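PDB 4TXG: chitinase from Chromobacterium violaceum, which probably hydrolyses the glycosidic bonds of chitin through a family 18 glycoside hydrolase domain and is expected to bind the polymer through a carbohydrate-binding module. Local coordinates for residues A[199-204]-A[208-213]; A[225-230]-A[235-240]. All coordinates share one frame; numbering follows the deposited sequence.

Contact 1 (A[199-204]-A[208-213])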
ATOM      1  N   LEU A 199      -7.493  13.780  13.734  1.00  9.60           N
ATOM      2  CA  LEU A 199      -6.204  13.106  13.702  1.00 10.01           C
ATOM      3  C   LEU A 199      -5.503  13.301  15.060  1.00 13.04           C
ATOM      4  O   LEU A 199      -5.395  14.422  15.545  1.00 13.71           O
ATOM      5  CB  LEU A 199      -5.374  13.668  12.539  1.00 10.96           C
ATOM      6  CG  LEU A 199      -4.080  12.960  12.128  1.00 13.08           C
ATOM      7  CD1 LEU A 199      -3.724  13.355  10.709  1.00 14.54           C
ATOM      8  CD2 LEU A 199      -2.941  13.313  13.082  1.00 13.62           C
ATOM      9  N   SER A 200      -5.023  12.221  15.676  1.00 10.58           N
ATOM     10  CA  SER A 200      -4.432  12.340  17.014  1.00  9.16           C
ATOM     11  C   SER A 200      -3.256  11.402  17.243  1.00  8.49           C
ATOM     12  O   SER A 200      -3.266  10.269  16.776  1.00  9.62           O
ATOM     13  CB  SER A 200      -5.497  12.070  18.089  1.00 12.94           C
ATOM     14  OG  SER A 200      -4.939  12.129  19.401  1.00 14.40           O
ATOM     15  N   VAL A 201      -2.254  11.879  17.977  1.00  9.80           N
ATOM     16  CA  VAL A 201      -1.215  11.003  18.511  1.00 11.23           C
ATOM     17  C   VAL A 201      -1.179  11.143  20.035  1.00 10.40           C
ATOM     18  O   VAL A 201      -0.152  10.877  20.661  1.00 14.54           O
ATOM     19  CB  VAL A 201       0.196  11.323  17.923  1.00 11.39           C
ATOM     20  CG1 VAL A 201       0.278  10.938  16.429  1.00 14.11           C
ATOM     21  CG2 VAL A 201       0.556  12.789  18.132  1.00 10.94           C
ATOM     22  N   ASN A 202      -2.304  11.557  20.623  1.00  8.53           N
ATOM     23  CA  ASN A 202      -2.373  11.834  22.057  1.00 11.74           C
ATOM     24  C   ASN A 202      -1.280  12.805  22.478  1.00 12.23           C
ATOM     25  O   ASN A 202      -0.623  12.605  23.500  1.00 11.48           O
ATOM     26  CB  ASN A 202      -2.254  10.553  22.887  1.00 12.75           C
ATOM     27  CG  ASN A 202      -3.544   9.778  22.936  1.00 17.21           C
ATOM     28  OD1 ASN A 202      -4.461  10.123  23.687  1.00 21.54           O
ATOM     29  ND2 ASN A 202      -3.628   8.730  22.139  1.00 12.65           N
ATOM     30  N   GLU A 203      -1.080  13.832  21.656  1.00 12.65           N
ATOM     31  CA  GLU A 203      -0.050  14.833  21.898  1.00 17.34           C
ATOM     32  C   GLU A 203      -0.174  15.520  23.265  1.00 18.49           C
ATOM     33  O   GLU A 203       0.813  16.031  23.786  1.00 19.90           O
ATOM     34  CB  GLU A 203      -0.073  15.879  20.778  1.00 22.80           C
ATOM     35  CG  GLU A 203      -1.468  16.397  20.408  1.00 30.05           C
ATOM     36  CD  GLU A 203      -2.057  15.736  19.146  1.00 29.71           C
ATOM     37  OE1 GLU A 203      -2.325  14.510  19.153  1.00 14.91           O
ATOM     38  OE2 GLU A 203      -2.266  16.457  18.141  1.00 33.59           O
ATOM     39  N   THR A 204      -1.370  15.526  23.853  1.00 18.54           N
ATOM     40  CA  THR A 204      -1.562  16.172  25.147  1.00 17.82           C
ATOM     41  C   THR A 204      -1.388  15.226  26.339  1.00 17.33           C
ATOM     42  O   THR A 204      -1.446  15.658  27.491  1.00 22.24           O
ATOM     43  CB  THR A 204      -2.960  16.819  25.253  1.00 24.92           C
ATOM     44  OG1 THR A 204      -3.963  15.797  25.206  1.00 27.82           O
ATOM     45  CG2 THR A 204      -3.177  17.808  24.120  1.00 24.16           C
ATOM     46  N   ASN A 208       3.716  10.958  26.479  1.00 11.84           N
ATOM     47  CA  ASN A 208       3.498  10.354  25.159  1.00 10.29           C
ATOM     48  C   ASN A 208       4.780  10.441  24.314  1.00 12.84           C
ATOM     49  O   ASN A 208       5.523  11.419  24.397  1.00 11.23           O
ATOM     50  CB  ASN A 208       2.308  11.002  24.445  1.00 10.55           C
ATOM     51  CG  ASN A 208       2.679  12.285  23.724  1.00 14.52           C
ATOM     52  OD1 ASN A 208       3.150  12.257  22.586  1.00 13.35           O
ATOM     53  ND2 ASN A 208       2.460  13.420  24.384  1.00  9.66           N
ATOM     54  N   PRO A 209       5.061   9.391  23.528  1.00 10.90           N
ATOM     55  CA  PRO A 209       6.344   9.308  22.810  1.00  9.72           C
ATOM     56  C   PRO A 209       6.467  10.305  21.653  1.00  9.32           C
ATOM     57  O   PRO A 209       7.591  10.677  21.319  1.00  9.83           O
ATOM     58  CB  PRO A 209       6.370   7.859  22.297  1.00 13.77           C
ATOM     59  CG  PRO A 209       4.913   7.434  22.252  1.00 13.95           C
ATOM     60  CD  PRO A 209       4.271   8.152  23.416  1.00 10.30           C
ATOM     61  N   ALA A 210       5.352  10.744  21.071  1.00  8.54           N
ATOM     62  CA  ALA A 210       5.419  11.678  19.951  1.00  9.72           C
ATOM     63  C   ALA A 210       5.954  13.045  20.367  1.00 10.95           C
ATOM     64  O   ALA A 210       6.783  13.626  19.666  1.00  9.49           O
ATOM     65  CB  ALA A 210       4.044  11.844  19.300  1.00  9.30           C
ATOM     66  N   THR A 211       5.465  13.564  21.491  1.00  8.51           N
ATOM     67  CA  THR A 211       5.746  14.960  21.849  1.00  8.65           C
ATOM     68  C   THR A 211       6.168  15.202  23.288  1.00  9.60           C
ATOM     69  O   THR A 211       6.475  16.344  23.647  1.00 10.50           O
ATOM     70  CB  THR A 211       4.514  15.868  21.590  1.00 11.18           C
ATOM     71  OG1 THR A 211       3.460  15.521  22.497  1.00 12.89           O
ATOM     72  CG2 THR A 211       4.021  15.727  20.158  1.00 11.89           C
ATOM     73  N   ASP A 212       6.184  14.168  24.127  1.00  9.82           N
ATOM     74  CA  ASP A 212       6.506  14.394  25.545  1.00 10.75           C
ATOM     75  C   ASP A 212       7.392  13.303  26.127  1.00 14.69           C
ATOM     76  O   ASP A 212       7.072  12.692  27.151  1.00 17.22           O
ATOM     77  CB  ASP A 212       5.226  14.512  26.384  1.00 13.22           C
ATOM     78  CG  ASP A 212       5.495  15.081  27.771  1.00 18.81           C
ATOM     79  OD1 ASP A 212       6.474  15.849  27.905  1.00 19.29           O
ATOM     80  OD2 ASP A 212       4.748  14.765  28.728  1.00 19.19           O
ATOM     81  N   MET A 213       8.524  13.073  25.479  1.00 11.42           N
ATOM     82  CA  MET A 213       9.438  12.039  25.919  1.00 13.08           C
ATOM     83  C   MET A 213      10.847  12.502  25.600  1.00 12.56           C
ATOM     84  O   MET A 213      11.059  13.247  24.647  1.00 11.97           O
ATOM     85  CB  MET A 213       9.102  10.698  25.235  1.00 13.20           C
ATOM     86  CG  MET A 213      10.010   9.544  25.634  1.00 15.49           C
ATOM     87  SD  MET A 213       9.388   7.968  25.011  1.00 16.13           S
ATOM     88  CE  MET A 213       7.946   7.695  26.048  1.00 17.59           C
TER
HETATM   89  O   HOH W   1       2.145   9.675  21.167  1.00 13.36           O

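Contact 2 (A[225-230]-A[235-240]). With CS (cesium ion), chain E.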
ATOM      1  N   ALA A 225      15.600  22.606  22.407  1.00 10.53           N
ATOM      2  CA  ALA A 225      14.812  23.353  23.383  1.00 10.76           C
ATOM      3  C   ALA A 225      13.901  24.401  22.743  1.00 10.65           C
ATOM      4  O   ALA A 225      13.011  24.935  23.413  1.00 10.84           O
ATOM      5  CB  ALA A 225      15.735  24.025  24.401  1.00 11.29           C
ATOM      6  N   SER A 226      14.136  24.716  21.469  1.00 10.45           N
ATOM      7  CA  SER A 226      13.395  25.785  20.802  1.00 10.48           C
ATOM      8  C   SER A 226      12.099  25.294  20.149  1.00 10.10           C
ATOM      9  O   SER A 226      11.343  26.090  19.586  1.00 10.45           O
ATOM     10  CB  SER A 226      14.285  26.480  19.753  1.00 10.61           C
ATOM     11  OG  SER A 226      14.330  25.747  18.527  1.00 10.28           O
ATOM     12  N   LEU A 227      11.825  23.997  20.230  1.00  9.77           N
ATOM     13  CA  LEU A 227      10.557  23.468  19.721  1.00 10.73           C
ATOM     14  C   LEU A 227       9.577  23.260  20.866  1.00  9.56           C
ATOM     15  O   LEU A 227       9.974  22.810  21.938  1.00 11.57           O
ATOM     16  CB  LEU A 227      10.776  22.145  18.984  1.00  9.05           C
ATOM     17  CG  LEU A 227      11.766  22.226  17.819  1.00  9.92           C
ATOM     18  CD1 LEU A 227      12.020  20.842  17.234  1.00  9.02           C
ATOM     19  CD2 LEU A 227      11.223  23.174  16.766  1.00 12.17           C
ATOM     20  N   PRO A 228       8.294  23.562  20.641  1.00  9.52           N
ATOM     21  CA  PRO A 228       7.295  23.468  21.718  1.00  9.77           C
ATOM     22  C   PRO A 228       6.735  22.051  21.871  1.00 14.66           C
ATOM     23  O   PRO A 228       5.560  21.847  22.193  1.00 14.67           O
ATOM     24  CB  PRO A 228       6.215  24.442  21.257  1.00 12.57           C
ATOM     25  CG  PRO A 228       6.244  24.300  19.762  1.00 14.80           C
ATOM     26  CD  PRO A 228       7.711  24.100  19.396  1.00 13.11           C
ATOM     27  N   TYR A 229       7.597  21.078  21.615  1.00 12.06           N
ATOM     28  CA  TYR A 229       7.287  19.666  21.795  1.00  9.30           C
ATOM     29  C   TYR A 229       8.593  18.922  21.958  1.00 12.08           C
ATOM     30  O   TYR A 229       9.634  19.375  21.477  1.00 11.38           O
ATOM     31  CB  TYR A 229       6.498  19.089  20.614  1.00  8.59           C
ATOM     32  CG  TYR A 229       7.025  19.451  19.242  1.00  8.32           C
ATOM     33  CD1 TYR A 229       6.581  20.601  18.592  1.00 11.26           C
ATOM     34  CD2 TYR A 229       7.941  18.631  18.583  1.00  8.83           C
ATOM     35  CE1 TYR A 229       7.048  20.938  17.329  1.00 12.66           C
ATOM     36  CE2 TYR A 229       8.420  18.961  17.316  1.00  8.01           C
ATOM     37  CZ  TYR A 229       7.964  20.113  16.695  1.00 12.40           C
ATOM     38  OH  TYR A 229       8.429  20.444  15.440  1.00  9.27           O
ATOM     39  N   LYS A 230       8.540  17.782  22.640  1.00  9.28           N
ATOM     40  CA  LYS A 230       9.704  16.918  22.757  1.00  9.35           C
ATOM     41  C   LYS A 230       9.457  15.653  21.934  1.00  9.03           C
ATOM     42  O   LYS A 230       8.889  15.733  20.847  1.00  9.80           O
ATOM     43  CB  LYS A 230       9.989  16.597  24.225  1.00 10.76           C
ATOM     44  CG  LYS A 230      10.388  17.836  25.026  1.00 16.52           C
ATOM     45  CD  LYS A 230      10.838  17.497  26.440  1.00 19.42           C
ATOM     46  CE  LYS A 230       9.702  16.930  27.265  1.00 27.45           C
ATOM     47  NZ  LYS A 230      10.069  16.863  28.718  1.00 36.87           N
ATOM     48  N   LEU A 235      12.958  15.247  17.442  1.00 10.09           N
ATOM     49  CA  LEU A 235      14.090  14.708  16.695  1.00  8.90           C
ATOM     50  C   LEU A 235      13.827  14.715  15.181  1.00  8.91           C
ATOM     51  O   LEU A 235      14.720  15.046  14.406  1.00 10.47           O
ATOM     52  CB  LEU A 235      14.425  13.290  17.184  1.00 11.68           C
ATOM     53  CG  LEU A 235      15.022  13.256  18.601  1.00 12.51           C
ATOM     54  CD1 LEU A 235      15.340  11.838  19.066  1.00 14.18           C
ATOM     55  CD2 LEU A 235      16.283  14.121  18.652  1.00 14.50           C
ATOM     56  N   LEU A 236      12.611  14.378  14.754  1.00  8.33           N
ATOM     57  CA  LEU A 236      12.303  14.419  13.318  1.00  8.19           C
ATOM     58  C   LEU A 236      12.533  15.821  12.757  1.00  9.61           C
ATOM     59  O   LEU A 236      13.161  15.992  11.708  1.00  9.55           O
ATOM     60  CB  LEU A 236      10.857  13.973  13.045  1.00  9.29           C
ATOM     61  CG  LEU A 236      10.540  12.495  13.285  1.00  9.27           C
ATOM     62  CD1 LEU A 236       9.048  12.259  13.040  1.00 11.61           C
ATOM     63  CD2 LEU A 236      11.371  11.598  12.390  1.00  8.35           C
ATOM     64  N   THR A 237      12.058  16.829  13.479  1.00  8.17           N
ATOM     65  CA  THR A 237      12.213  18.212  13.024  1.00  9.04           C
ATOM     66  C   THR A 237      13.682  18.594  12.920  1.00  9.51           C
ATOM     67  O   THR A 237      14.115  19.225  11.947  1.00  8.99           O
ATOM     68  CB  THR A 237      11.481  19.176  13.968  1.00  8.31           C
ATOM     69  OG1 THR A 237      10.081  18.866  13.950  1.00  8.39           O
ATOM     70  CG2 THR A 237      11.675  20.628  13.519  1.00  9.49           C
ATOM     71  N   GLN A 238      14.455  18.192  13.922  1.00  8.89           N
ATOM     72  CA  GLN A 238      15.892  18.479  13.926  1.00 10.08           C
ATOM     73  C   GLN A 238      16.656  17.838  12.770  1.00 10.27           C
ATOM     74  O   GLN A 238      17.481  18.481  12.119  1.00 10.37           O
ATOM     75  CB  GLN A 238      16.505  18.009  15.230  1.00  9.89           C
ATOM     76  CG  GLN A 238      16.224  18.897  16.407  1.00 12.28           C
ATOM     77  CD  GLN A 238      17.039  18.464  17.591  1.00 13.09           C
ATOM     78  OE1 GLN A 238      18.206  18.828  17.706  1.00 17.49           O
ATOM     79  NE2 GLN A 238      16.448  17.647  18.459  1.00  9.71           N
ATOM     80  N   TYR A 239      16.412  16.555  12.538  1.00 10.98           N
ATOM     81  CA  TYR A 239      17.179  15.845  11.519  1.00  9.88           C
ATOM     82  C   TYR A 239      16.797  16.303  10.120  1.00 11.06           C
ATOM     83  O   TYR A 239      17.634  16.298   9.221  1.00 12.92           O
ATOM     84  CB  TYR A 239      17.015  14.330  11.667  1.00 11.09           C
ATOM     85  CG  TYR A 239      17.968  13.767  12.691  1.00 13.69           C
ATOM     86  CD1 TYR A 239      17.646  13.767  14.037  1.00 16.04           C
ATOM     87  CD2 TYR A 239      19.212  13.274  12.314  1.00 18.27           C
ATOM     88  CE1 TYR A 239      18.536  13.278  14.985  1.00 19.33           C
ATOM     89  CE2 TYR A 239      20.104  12.782  13.251  1.00 22.05           C
ATOM     90  CZ  TYR A 239      19.762  12.787  14.585  1.00 21.14           C
ATOM     91  OH  TYR A 239      20.654  12.301  15.522  1.00 20.57           O
ATOM     92  N   LYS A 240      15.551  16.725   9.934  1.00 10.63           N
ATOM     93  CA  LYS A 240      15.147  17.238   8.630  1.00 12.50           C
ATOM     94  C   LYS A 240      15.941  18.479   8.237  1.00 14.99           C
ATOM     95  O   LYS A 240      16.115  18.747   7.052  1.00 14.31           O
ATOM     96  CB  LYS A 240      13.646  17.540   8.598  1.00 11.40           C
ATOM     97  CG  LYS A 240      12.805  16.285   8.520  1.00 12.27           C
ATOM     98  CD  LYS A 240      11.568  16.483   7.670  1.00 24.45           C
ATOM     99  CE  LYS A 240      10.585  17.407   8.316  1.00 22.97           C
ATOM    100  NZ  LYS A 240       9.358  17.543   7.469  1.00 19.02           N
TER
HETATM  101 CS    CS E 804      19.905  19.761  19.936  1.00 94.38          CS

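Contact 1 (A[199-204]-A[208-213])
CB, CG and ND2 of N208 lie against the carbonyl oxygens of N202 and E203, while OD1 reaches the turn of 199-204 through a water. CB lies 3.5 Å from the carbonyl oxygen of N202, and CG comes closer to the same O, at 3.3 Å. With chi1 at 83°, CG stands between the backbone N and the carbonyl carbon, which folds the amide back over its own chain. OD1 accepts from the backbone N of T211 at 2.9 Å, the donor tilted 35° from the carbonyl plane. It also takes a bond from a water that bridges to V201 O, 2.6 Å from the water oxygen. ND2 lies 3.1 Å from E203 O; it donates to T211 OG1 at 3.0 Å, the hydroxyl lying almost exactly in the amide plane, and also to the carbonyl oxygen of A205 in the intervening loop. Partners at both ends fix the amide's rotation. T211 OG1 lies 3.0 Å from E203 O.

Beside this polar centre is a small apolar patch, where V201 CG2 meets A210 CB at 3.8 Å; F233 of helix 231-242 packs on both residues. The turn is braced from within, since E203 bends back to present OE1 to its own V201 N, and S200 OG accepts from N202 N in an ST turn. N208 OD1 and T211 N form an Asx motif, which belongs to the connection between a strand and the following helix in the TIM-barrel domain of this family 18 enzyme.

Contact 2 (A[225-230]-A[235-240])
T237 is the centre of this contact: L227 and Y229 both converge on it from the loop that leads into its helix. The tight part is polar on one side and apolar on the other. Y229 OH and T237 OG1 are hydrogen-bonded at 2.7 Å, and the threonine oxygen comes in at the edge of the tyrosine ring, in its plane. T237 OG1 stands anti to its own carbonyl carbon (chi1 -62°), beside the backbone N, where it is also hydrogen-bonded to F233 O one turn earlier in the helix. One hydroxyl thus ties the phenol to the helix backbone. L227 reaches toward T237 tip to tip, its CD1 lying 3.7 Å from both CB and CG2 of the threonine. Within the loop, L227 CB rests over the centre of the tyrosine ring, 4.1 Å above its plane, so L227 covers one ring face and also meets T237.

Away from this cluster the contact thins out. A225, S226 and P228 lie on the exposed part of the loop, and K230 turns its CB away from the helix. Q238, extended beyond CG, makes no close contact with 225-230; its OE1 binds a cesium ion at 3.0 Å, while NE2 donates to E222 O.

The interface therefore sets the end of the loop against the middle of helix 231-242, the helix between strands 185-193 and 247-253 of the barrel. Y304, at the end of helix 287-304, meets the Y229 ring edge-to-face, and K240 forms a salt bridge with D307 just before strand 308-312.

How the contacts relate
Contact 1 lies within the long connection from strand 185-193 to helix 231-242, and contact 2 joins the end of that connection to the helix. A probable hydrogen bond between T211 O and K230 N (2.7 Å) links them. Both are partly buried and peripheral, their centres about 25 and 29 Å from that of the chain; three of seven touching residues are buried in contact 1, one of three in contact 2. In contact 1 irregular residues are bridged by a water, the N208 amide bonding mostly within its own loop; contact 2 sets loop side chains against a helix through one hydroxyl pair and apolar packing. F233 serves both.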